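Local coordinates for SidF, inhibitor of growth family, member 3 (Legionella pneumophila subsp. pneumophila, PDB 4FYE), which is a phosphoinositide phosphatase that probably removes the 3-phosphate from phosphatidylinositol phosphates such as the 3,4,5-trisphosphate, acting on host membranes as a Legionella effector, at residues A[500-503]-A[504-508]; A[573-576]-A[577-580]; A[590-593]-A[594-598]. The protein carries 1 engineered substitution. One frame throughout, in Å; residues are numbered along the deposited sequence.

Interaction 1: A[500-503]-A[504-508]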
loop_
_atom_site.group_PDB
_atom_site.type_symbol
_atom_site.label_atom_id
_atom_site.label_comp_id
_atom_site.label_asym_id
_atom_site.label_seq_id
_atom_site.Cartn_x
_atom_site.Cartn_y
_atom_site.Cartn_z
ATOM N N GLY A 500 26.980 -5.818 1.041
ATOM C CA GLY A 500 26.935 -7.120 0.342
ATOM C C GLY A 500 27.266 -8.269 1.291
ATOM O O GLY A 500 26.485 -9.240 1.434
ATOM N N ALA A 501 28.406 -8.122 1.977
ATOM C CA ALA A 501 28.860 -9.065 2.987
ATOM C C ALA A 501 27.785 -9.275 4.079
ATOM O O ALA A 501 27.508 -10.410 4.492
ATOM C CB ALA A 501 30.193 -8.595 3.580
ATOM N N TYR A 502 27.137 -8.201 4.513
ATOM C CA TYR A 502 26.077 -8.348 5.512
ATOM C C TYR A 502 24.849 -9.188 5.043
ATOM O O TYR A 502 24.335 -10.056 5.791
ATOM C CB TYR A 502 25.668 -6.957 5.995
ATOM C CG TYR A 502 24.537 -6.932 6.941
ATOM C CD1 TYR A 502 24.684 -7.404 8.262
ATOM C CD2 TYR A 502 23.304 -6.404 6.558
ATOM C CE1 TYR A 502 23.634 -7.375 9.167
ATOM C CE2 TYR A 502 22.238 -6.354 7.458
ATOM C CZ TYR A 502 22.405 -6.843 8.749
ATOM O OH TYR A 502 21.326 -6.796 9.628
ATOM N N ARG A 503 24.364 -8.930 3.831
ATOM C CA ARG A 503 23.190 -9.662 3.343
ATOM C C ARG A 503 23.507 -11.143 3.260
ATOM O O ARG A 503 22.758 -11.988 3.775
ATOM C CB ARG A 503 22.770 -9.206 1.950
ATOM C CG ARG A 503 22.184 -7.818 1.869
ATOM C CD ARG A 503 21.743 -7.523 0.447
ATOM N NE ARG A 503 22.866 -7.169 -0.423
ATOM C CZ ARG A 503 23.389 -7.992 -1.319
ATOM N NH1 ARG A 503 22.888 -9.238 -1.487
ATOM N NH2 ARG A 503 24.406 -7.565 -2.050
ATOM N N GLU A 504 24.629 -11.444 2.602
ATOM C CA GLU A 504 24.981 -12.831 2.312
ATOM C C GLU A 504 25.150 -13.572 3.636
ATOM O O GLU A 504 24.612 -14.661 3.846
ATOM C CB GLU A 504 26.213 -12.901 1.389
ATOM C CG GLU A 504 26.027 -13.773 0.124
ATOM C CD GLU A 504 24.599 -13.777 -0.541
ATOM O OE1 GLU A 504 23.916 -14.846 -0.547
ATOM O OE2 GLU A 504 24.141 -12.743 -1.103
ATOM N N ALA A 505 25.820 -12.917 4.567
ATOM C CA ALA A 505 26.033 -13.486 5.858
ATOM C C ALA A 505 24.699 -13.785 6.581
ATOM O O ALA A 505 24.495 -14.866 7.116
ATOM C CB ALA A 505 26.892 -12.533 6.641
ATOM N N LEU A 506 23.781 -12.828 6.557
ATOM C CA LEU A 506 22.485 -12.940 7.221
ATOM C C LEU A 506 21.505 -14.015 6.669
ATOM O O LEU A 506 20.758 -14.645 7.449
ATOM C CB LEU A 506 21.821 -11.581 7.133
ATOM C CG LEU A 506 21.169 -10.986 8.362
ATOM C CD1 LEU A 506 20.529 -9.641 8.002
ATOM C CD2 LEU A 506 20.196 -11.965 9.018
ATOM N N PHE A 507 21.473 -14.177 5.337
ATOM C CA PHE A 507 20.758 -15.304 4.721
ATOM C C PHE A 507 21.337 -16.616 5.271
ATOM O O PHE A 507 20.582 -17.488 5.720
ATOM C CB PHE A 507 20.874 -15.307 3.186
ATOM C CG PHE A 507 20.171 -14.185 2.493
ATOM C CD1 PHE A 507 18.818 -13.933 2.715
ATOM C CD2 PHE A 507 20.863 -13.391 1.585
ATOM C CE1 PHE A 507 18.164 -12.897 2.063
ATOM C CE2 PHE A 507 20.229 -12.353 0.910
ATOM C CZ PHE A 507 18.863 -12.112 1.146
ATOM N N SER A 508 22.671 -16.760 5.258
ATOM C CA SER A 508 23.281 -17.965 5.854
ATOM C C SER A 508 22.815 -18.132 7.296
ATOM O O SER A 508 22.436 -19.245 7.713
ATOM C CB SER A 508 24.806 -17.966 5.776
ATOM O OG SER A 508 25.240 -18.030 4.432
#
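Gly500 meets Glu504 through the backbone. Glu504 N donates to Gly500 O at 3.1 Å, and the N-H points almost straight at the oxygen, at 173°. One residue on, Ala501 O accepts from Ala505 N. The methyl CB of Ala505 rests against that carbonyl as well, 3.1 Å from Ala501 O. The methyl of Ala501 itself turns away and touches Tyr535 of helix 522-583.

Tyr502 makes the main apolar contact. CG lies anti to the backbone N (chi1 176°), which lays the ring alongside Leu506, and the two side chains point the same way. Leu506 CD1 sits by the hydroxyl end of the ring, 3.5 Å from Tyr502 CZ and 3.4 Å from Tyr502 OH. Leu506 N also donates to Tyr502 O, at 2.9 Å. Around this pair Tyr502 also touches Met383 of helix 373-387 and Val532 and Ile539 of helix 522-583, while Leu506 reaches Ala292 of helix 284-311.

Arg503 meets two side chains, Glu504 and Phe507. Its own chain bends at chi3 and brings NH1 to 3.7 Å from Glu504 OE2. This is a long salt bridge, and the guanidinium and carboxylate planes stand 76° apart. Arg503 CB lies 4.2 Å from Phe507 CE2. Arg503 O accepts from Phe507 N, and Phe507 CD2 lies 3.2 Å from the same Arg503 O. The Phe507 ring then runs on to Leu295 and Ile296 of helix 284-311, and Arg213 makes a cation-pi contact with it.

The pattern is that of an amphipathic alpha-helix with regular i to i+4 bonding. Helix 482-514 lies within a predicted coiled coil, and here its apolar side packs against three other helices.

Interaction 2: A[573-576]-A[577-580]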
loop_
_atom_site.group_PDB
_atom_site.type_symbol
_atom_site.label_atom_id
_atom_site.label_comp_id
_atom_site.label_asym_id
_atom_site.label_seq_id
_atom_site.Cartn_x
_atom_site.Cartn_y
_atom_site.Cartn_z
ATOM N N GLN A 573 3.036 30.106 -8.585
ATOM C CA GLN A 573 1.827 30.742 -9.077
ATOM C C GLN A 573 1.993 31.438 -10.487
ATOM O O GLN A 573 1.096 31.356 -11.350
ATOM C CB GLN A 573 1.378 31.747 -8.007
ATOM C CG GLN A 573 0.007 32.354 -8.218
ATOM C CD GLN A 573 -0.233 33.539 -7.295
ATOM O OE1 GLN A 573 0.264 34.658 -7.531
ATOM N NE2 GLN A 573 -0.991 33.300 -6.226
ATOM N N GLU A 574 3.117 32.120 -10.727
ATOM C CA GLU A 574 3.384 32.676 -12.075
ATOM C C GLU A 574 3.616 31.533 -13.089
ATOM O O GLU A 574 3.147 31.611 -14.242
ATOM C CB GLU A 574 4.573 33.677 -12.089
ATOM C CG GLU A 574 4.402 34.980 -11.291
ATOM C CD GLU A 574 5.684 35.817 -11.230
ATOM O OE1 GLU A 574 6.778 35.236 -11.382
ATOM O OE2 GLU A 574 5.624 37.057 -11.036
ATOM N N LEU A 575 4.306 30.465 -12.662
ATOM C CA LEU A 575 4.455 29.303 -13.537
ATOM C C LEU A 575 3.086 28.779 -13.937
ATOM O O LEU A 575 2.842 28.528 -15.116
ATOM C CB LEU A 575 5.289 28.181 -12.921
ATOM C CG LEU A 575 6.133 27.325 -13.894
ATOM C CD1 LEU A 575 6.287 25.915 -13.343
ATOM C CD2 LEU A 575 5.578 27.246 -15.302
ATOM N N LYS A 576 2.191 28.660 -12.961
ATOM C CA LYS A 576 0.837 28.183 -13.226
ATOM C C LYS A 576 0.161 29.137 -14.212
ATOM O O LYS A 576 -0.379 28.713 -15.232
ATOM C CB LYS A 576 0.026 28.065 -11.913
ATOM C CG LYS A 576 -1.309 27.322 -12.013
ATOM C CD LYS A 576 -2.314 27.764 -10.943
ATOM C CE LYS A 576 -3.607 26.943 -11.014
ATOM N NZ LYS A 576 -3.459 25.567 -10.450
ATOM N N GLU A 577 0.212 30.427 -13.895
ATOM C CA GLU A 577 -0.319 31.478 -14.759
ATOM C C GLU A 577 0.013 31.317 -16.256
ATOM O O GLU A 577 -0.859 31.533 -17.108
ATOM C CB GLU A 577 0.091 32.864 -14.232
ATOM C CG GLU A 577 -1.059 33.648 -13.598
ATOM C CD GLU A 577 -0.735 34.226 -12.223
ATOM O OE1 GLU A 577 -1.299 33.727 -11.229
ATOM O OE2 GLU A 577 0.075 35.166 -12.113
ATOM N N GLN A 578 1.246 30.926 -16.584
ATOM C CA GLN A 578 1.611 30.806 -17.998
ATOM C C GLN A 578 1.307 29.430 -18.594
ATOM O O GLN A 578 1.054 29.293 -19.790
ATOM C CB GLN A 578 3.063 31.254 -18.266
ATOM C CG GLN A 578 4.164 30.195 -18.210
ATOM C CD GLN A 578 5.504 30.694 -18.782
ATOM O OE1 GLN A 578 6.573 30.174 -18.449
ATOM N NE2 GLN A 578 5.448 31.715 -19.638
ATOM N N ILE A 579 1.286 28.431 -17.731
ATOM C CA ILE A 579 1.216 27.027 -18.110
ATOM C C ILE A 579 -0.227 26.622 -18.386
ATOM O O ILE A 579 -0.551 25.977 -19.379
ATOM C CB ILE A 579 1.959 26.225 -16.983
ATOM C CG1 ILE A 579 3.418 25.988 -17.407
ATOM C CG2 ILE A 579 1.269 24.967 -16.465
ATOM C CD1 ILE A 579 3.622 25.882 -18.900
ATOM N N SER A 580 -1.099 27.032 -17.486
ATOM C CA SER A 580 -2.470 26.550 -17.505
ATOM C C SER A 580 -3.099 26.783 -18.871
ATOM O O SER A 580 -3.503 25.804 -19.518
ATOM C CB SER A 580 -3.302 27.198 -16.401
ATOM O OG SER A 580 -4.658 26.838 -16.555
#
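Leu575 CD2 and Ile579 CG1 meet at 3.3 Å, one helical turn apart. Their side chains slant across each other. Ile579 CB also lies 3.1 Å from Leu575 O, the carbonyl that accepts the backbone bond from Ile579 N.

On the exposed flank Gln573 and Glu577 run side by side. Gln573 CG is anti to the backbone N (chi1 -170°), which puts that methylene beside the carboxylate: Gln573 CG lies 3.6 Å from Glu577 OE1. The amide and carboxylate planes are 35° apart. Glu577 N donates to Gln573 O at 2.8 Å with an N-H angle of 169°.

Two carbonyls each take a second, weak bond. Leu575 O receives Gln578 N weakly at 3.2 Å, and Lys576 O receives Ile579 N weakly. The regular bond from Ser580 N to Lys576 O is straighter.

Parts of the chain distant in sequence cover the less exposed side. Ser580 OG is hydrogen-bonded to Asp672 OD1, and Lys576 NZ makes a long, weak ion pair with Asp672 OD2. Gln578 OE1 accepts from Lys468 N. Leu575 touches Phe599 and Tyr600 of helix 590-614, and Leu472 of helix 467-476.

This is an amphipathic stretch of about two turns near the C-terminal end of long helix 522-583, with its apolar side in a helix-helix interface.

Interaction 3: A[590-593]-A[594-598]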
loop_
_atom_site.group_PDB
_atom_site.type_symbol
_atom_site.label_atom_id
_atom_site.label_comp_id
_atom_site.label_asym_id
_atom_site.label_seq_id
_atom_site.Cartn_x
_atom_site.Cartn_y
_atom_site.Cartn_z
ATOM N N PRO A 590 -0.460 15.853 -26.768
ATOM C CA PRO A 590 -0.514 15.338 -25.390
ATOM C C PRO A 590 0.835 15.426 -24.667
ATOM O O PRO A 590 0.866 15.623 -23.424
ATOM C CB PRO A 590 -0.959 13.870 -25.565
ATOM C CG PRO A 590 -1.610 13.821 -26.914
ATOM C CD PRO A 590 -0.835 14.810 -27.746
ATOM N N GLU A 591 1.917 15.323 -25.452
ATOM C CA GLU A 591 3.283 15.234 -24.932
ATOM C C GLU A 591 3.739 16.496 -24.270
ATOM O O GLU A 591 4.211 16.462 -23.152
ATOM C CB GLU A 591 4.278 14.815 -26.017
ATOM C CG GLU A 591 4.846 13.410 -25.834
ATOM C CD GLU A 591 3.779 12.351 -25.547
ATOM O OE1 GLU A 591 3.722 11.824 -24.404
ATOM O OE2 GLU A 591 2.988 12.058 -26.473
ATOM N N THR A 592 3.611 17.612 -24.965
ATOM C CA THR A 592 3.865 18.920 -24.364
ATOM C C THR A 592 3.029 19.135 -23.074
ATOM O O THR A 592 3.551 19.516 -22.029
ATOM C CB THR A 592 3.631 20.029 -25.415
ATOM O OG1 THR A 592 4.596 19.881 -26.464
ATOM C CG2 THR A 592 3.747 21.429 -24.818
ATOM N N LYS A 593 1.738 18.853 -23.152
ATOM C CA LYS A 593 0.835 18.987 -22.016
ATOM C C LYS A 593 1.305 18.188 -20.815
ATOM O O LYS A 593 1.181 18.662 -19.694
ATOM C CB LYS A 593 -0.561 18.533 -22.412
ATOM C CG LYS A 593 -1.688 19.348 -21.806
ATOM C CD LYS A 593 -3.025 18.643 -22.003
ATOM C CE LYS A 593 -3.362 18.524 -23.488
ATOM N NZ LYS A 593 -4.004 17.216 -23.804
ATOM N N SER A 594 1.843 16.989 -21.055
ATOM C CA SER A 594 2.389 16.164 -19.982
ATOM C C SER A 594 3.615 16.741 -19.405
ATOM O O SER A 594 3.804 16.701 -18.203
ATOM C CB SER A 594 2.772 14.815 -20.489
ATOM O OG SER A 594 1.592 14.091 -20.534
ATOM N N ARG A 595 4.467 17.247 -20.276
ATOM C CA ARG A 595 5.697 17.863 -19.851
ATOM C C ARG A 595 5.311 18.912 -18.828
ATOM O O ARG A 595 5.927 19.019 -17.780
ATOM C CB ARG A 595 6.431 18.535 -21.040
ATOM C CG ARG A 595 7.222 17.609 -21.956
ATOM C CD ARG A 595 7.413 18.273 -23.320
ATOM N NE ARG A 595 8.054 17.457 -24.351
ATOM C CZ ARG A 595 7.657 16.238 -24.736
ATOM N NH1 ARG A 595 6.632 15.628 -24.142
ATOM N NH2 ARG A 595 8.307 15.606 -25.712
ATOM N N LEU A 596 4.280 19.685 -19.139
ATOM C CA LEU A 596 4.012 20.895 -18.362
ATOM C C LEU A 596 3.396 20.597 -16.995
ATOM O O LEU A 596 3.573 21.361 -16.041
ATOM C CB LEU A 596 3.124 21.845 -19.162
ATOM C CG LEU A 596 3.864 22.720 -20.191
ATOM C CD1 LEU A 596 4.901 21.934 -20.967
ATOM C CD2 LEU A 596 2.912 23.419 -21.145
ATOM N N GLN A 597 2.687 19.478 -16.923
ATOM C CA GLN A 597 2.017 19.027 -15.711
ATOM C C GLN A 597 3.018 18.314 -14.839
ATOM O O GLN A 597 3.088 18.568 -13.637
ATOM C CB GLN A 597 0.862 18.094 -16.061
ATOM C CG GLN A 597 -0.192 18.737 -16.964
ATOM C CD GLN A 597 -1.173 17.724 -17.523
ATOM O OE1 GLN A 597 -0.795 16.588 -17.831
ATOM N NE2 GLN A 597 -2.452 18.118 -17.635
ATOM N N HIS A 598 3.800 17.430 -15.454
ATOM C CA HIS A 598 4.889 16.786 -14.743
ATOM C C HIS A 598 5.761 17.804 -14.101
ATOM O O HIS A 598 5.999 17.721 -12.906
ATOM C CB HIS A 598 5.744 15.908 -15.645
ATOM C CG HIS A 598 6.979 15.339 -14.945
ATOM N ND1 HIS A 598 6.895 14.429 -13.934
ATOM C CD2 HIS A 598 8.347 15.604 -15.131
ATOM C CE1 HIS A 598 8.145 14.121 -13.514
ATOM N NE2 HIS A 598 9.029 14.849 -14.239
#
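Thr592 and Leu596 carry the packed side of the first turns of helix 590-614, an alpha-helical N-terminus with Leu596 as the one buried residue of the contact. Thr592 CG2 faces the same way as the leucine, 4.1 Å from Leu596 CD1. The same Leu596 CD1 comes within 3.0 Å of Thr592 O, while Leu596 N donates to that oxygen. Beyond the pair, Leu596 packs on Ile583 of helix 522-583 and on Leu463. The start of the helix is held by a further bond, from Thr592 N to Asp589 OD1.

Gln597 joins the packed side. Gln597 CG is anti to its own carbonyl carbon (chi1 -59°), which lays it against the Lys593 carbonyl, 3.1 Å from Lys593 O. Gln597 N donates to Lys593 O at 3.3 Å. The amide at the end of the chain is held elsewhere, for Gln597 NE2 is hydrogen-bonded to Asp672 O.

The other flank is looser and more polar. Pro590, Glu591 and Ser594 are exposed. Ser594 N bonds Pro590 O at 2.9 Å, and Ser594 OG adds a weak bond to the same oxygen. Glu591 and Arg595 do touch, with Arg595 NH1 3.1 Å from Glu591 CB. Their charged ends form no close ion pair: Glu591 OE1 and Arg595 NH1 are 4.8 Å apart. The opposite charges probably still attract.

Arg595 instead turns its guanidinium back to the backbone. With CG anti to the carbonyl carbon (chi1 -79°), the extended chain runs back toward Glu591. Glu591 O accepts from both Arg595 N and Arg595 NH1. It lies at the guanidinium edge, near the group's plane, and the weak bond from Arg595 NH1 to Glu591 O is 2.7 Å long with an N-H angle of 130°.

How the interactions relate
All three contacts are local, within one helix each, but their settings differ. Interactions 1 and 2 are partly buried, with four and two buried residues of eight. Interaction 3 is a surface contact with one buried residue. Interactions 2 and 3 belong together: helices 522-583 and 590-614 follow each other in the chain, and Ile579 CD1 packs on Leu596 CD2 at 3.4 Å. Asp672 receives bonds from both. Interaction 1 is remote, with its centre about 51 Å from that of interaction 2. Even so, its helix 482-514 packs on helix 522-583, which carries interaction 2. Its aromatic packing contrasts with the aliphatic pairs of interactions 2 and 3.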